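Local atomic coordinates of iron-sulfur cluster assembly protein CyaY (Psychromonas ingrahamii, PDB entry 4HS5), a protein that probably takes part in iron-sulfur cluster assembly, perhaps as a regulator, and binds iron as a member of the frataxin family. Residues Lys16-Ile21 with Tyr30-Ser35. Numbering follows the deposited sequence. Where two conformers were deposited one is given.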
loop_
_atom_site.group_PDB
_atom_site.type_symbol
_atom_site.label_atom_id
_atom_site.label_comp_id
_atom_site.label_asym_id
_atom_site.label_seq_id
_atom_site.Cartn_x
_atom_site.Cartn_y
_atom_site.Cartn_z
ATOM N N LYS A 16 4.324 -8.084 -0.891
ATOM C CA LYS A 16 3.094 -8.445 -1.616
ATOM C C LYS A 16 2.782 -7.381 -2.665
ATOM O O LYS A 16 2.436 -7.688 -3.804
ATOM C CB LYS A 16 1.923 -8.591 -0.642
ATOM C CG LYS A 16 0.605 -9.051 -1.261
ATOM C CD LYS A 16 -0.413 -9.295 -0.147
ATOM C CE LYS A 16 -1.674 -9.984 -0.653
ATOM N NZ LYS A 16 -1.585 -11.473 -0.621
ATOM N N ILE A 17 2.941 -6.117 -2.297
ATOM C CA ILE A 17 2.669 -5.043 -3.240
ATOM C C ILE A 17 3.629 -5.149 -4.418
ATOM O O ILE A 17 3.204 -5.082 -5.578
ATOM C CB ILE A 17 2.770 -3.667 -2.569
ATOM C CG1 ILE A 17 1.617 -3.475 -1.582
ATOM C CG2 ILE A 17 2.756 -2.563 -3.617
ATOM C CD1 ILE A 17 1.840 -2.300 -0.635
ATOM N N GLU A 18 4.911 -5.358 -4.133
ATOM C CA GLU A 18 5.940 -5.481 -5.165
ATOM C C GLU A 18 5.717 -6.688 -6.068
ATOM O O GLU A 18 5.792 -6.580 -7.295
ATOM C CB GLU A 18 7.322 -5.532 -4.522
ATOM C CG GLU A 18 7.657 -4.228 -3.850
ATOM C CD GLU A 18 8.813 -4.335 -2.897
ATOM O OE1 GLU A 18 9.366 -5.445 -2.742
ATOM O OE2 GLU A 18 9.159 -3.298 -2.296
ATOM N N GLU A 19 5.454 -7.833 -5.456
ATOM C CA GLU A 19 5.203 -9.045 -6.213
ATOM C C GLU A 19 3.956 -8.931 -7.090
ATOM O O GLU A 19 3.983 -9.374 -8.239
ATOM C CB GLU A 19 5.100 -10.239 -5.267
ATOM C CG GLU A 19 5.024 -11.575 -5.970
ATOM C CD GLU A 19 3.633 -11.855 -6.469
ATOM O OE1 GLU A 19 2.688 -11.309 -5.872
ATOM O OE2 GLU A 19 3.483 -12.587 -7.467
ATOM N N LYS A 20 2.874 -8.359 -6.555
ATOM C CA LYS A 20 1.620 -8.240 -7.309
ATOM C C LYS A 20 1.756 -7.303 -8.497
ATOM O O LYS A 20 1.122 -7.526 -9.529
ATOM C CB LYS A 20 0.463 -7.800 -6.421
ATOM C CG LYS A 20 -0.031 -8.870 -5.461
ATOM C CD LYS A 20 -0.735 -10.008 -6.200
ATOM C CE LYS A 20 -0.980 -11.174 -5.260
ATOM N NZ LYS A 20 -1.937 -12.176 -5.813
ATOM N N ILE A 21 2.563 -6.254 -8.348
ATOM C CA ILE A 21 2.919 -5.376 -9.458
ATOM C C ILE A 21 3.667 -6.151 -10.551
ATOM O O ILE A 21 3.314 -6.061 -11.728
ATOM C CB ILE A 21 3.755 -4.162 -8.978
ATOM C CG1 ILE A 21 2.864 -3.152 -8.250
ATOM C CG2 ILE A 21 4.429 -3.468 -10.135
ATOM C CD1 ILE A 21 3.630 -2.106 -7.499
ATOM N N TYR A 30 8.297 0.959 -8.528
ATOM C CA TYR A 30 8.314 1.013 -7.068
ATOM C C TYR A 30 9.718 1.202 -6.520
ATOM O O TYR A 30 10.687 0.646 -7.042
ATOM C CB TYR A 30 7.644 -0.217 -6.443
ATOM C CG TYR A 30 8.226 -1.553 -6.850
ATOM C CD1 TYR A 30 9.329 -2.082 -6.200
ATOM C CD2 TYR A 30 7.638 -2.304 -7.863
ATOM C CE1 TYR A 30 9.846 -3.308 -6.559
ATOM C CE2 TYR A 30 8.148 -3.524 -8.235
ATOM C CZ TYR A 30 9.251 -4.027 -7.569
ATOM O OH TYR A 30 9.750 -5.242 -7.949
ATOM N N ASP A 31 9.836 2.007 -5.470
ATOM C CA ASP A 31 11.119 2.152 -4.804
ATOM C C ASP A 31 10.918 2.241 -3.298
ATOM O O ASP A 31 10.060 3.000 -2.822
ATOM C CB ASP A 31 11.862 3.389 -5.312
ATOM C CG ASP A 31 13.233 3.531 -4.686
ATOM O OD1 ASP A 31 14.026 2.572 -4.777
ATOM O OD2 ASP A 31 13.508 4.589 -4.081
ATOM N N GLN A 32 11.694 1.465 -2.544
ATOM C CA GLN A 32 11.693 1.613 -1.096
ATOM C C GLN A 32 12.877 2.451 -0.630
ATOM O O GLN A 32 14.026 2.204 -1.008
ATOM C CB GLN A 32 11.669 0.262 -0.369
ATOM C CG GLN A 32 11.461 0.418 1.142
ATOM C CD GLN A 32 11.196 -0.897 1.858
ATOM O OE1 GLN A 32 11.107 -1.951 1.233
ATOM N NE2 GLN A 32 11.067 -0.833 3.180
ATOM N N ASN A 33 12.574 3.452 0.186
ATOM C CA ASN A 33 13.568 4.340 0.756
ATOM C C ASN A 33 13.274 4.435 2.249
ATOM O O ASN A 33 12.359 5.142 2.665
ATOM C CB ASN A 33 13.463 5.709 0.081
ATOM C CG ASN A 33 14.363 6.746 0.710
ATOM O OD1 ASN A 33 15.436 6.425 1.215
ATOM N ND2 ASN A 33 13.925 8.000 0.690
ATOM N N GLY A 34 14.042 3.710 3.056
ATOM C CA GLY A 34 13.726 3.589 4.469
ATOM C C GLY A 34 12.380 2.902 4.649
ATOM O O GLY A 34 12.170 1.787 4.178
ATOM N N SER A 35 11.454 3.580 5.311
ATOM C CA SER A 35 10.128 3.041 5.567
ATOM C C SER A 35 9.142 3.394 4.460
ATOM O O SER A 35 8.000 2.927 4.478
ATOM C CB SER A 35 9.599 3.582 6.892
ATOM O OG SER A 35 10.409 3.158 7.968
HETATM O O HOH W 1 11.345 -3.262 -1.026
#
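In the alpha-beta sandwich of the frataxin fold, E18 and I21 of helix 3-24 meet Y30 on the edge strand 28-33; the axes of helix 16-21 and strand 30-33 run nearly antiparallel (161°), 10.1 Å apart at closest approach. E18 lays its aliphatic stem over one face of the Y30 ring: CG sits 3.8 Å from the ring centroid and 22° off the normal, a CH-pi contact, and the carboxylate plane lies within 14° of the ring plane. Y30 holds CG between its backbone N and carbonyl carbon, and the ring reaches I21, whose CD1 comes 4.0 Å from Y30 CD2. Farther along the strand the link is polar: one water donates to E18 OE2 (2.5 Å) and to Q32 OE1 (2.6 Å), while Q32 NE2 donates a hydrogen bond to G34 O at 3.0 Å; together they favour this orientation of the amide. Replacing Y30 with an alanine would probably open a gap beside the E18 stem and I21 CD1 and leave E22 OE2, which hydrogen-bonds the phenol OH, without that partner. Strand 36-41 continues the packing, L37 touching E18 and L39 touching both I21 and Y30; I17, buried, packs on F85 and L89 of helix 85-97 and on I49 of strand 46-52.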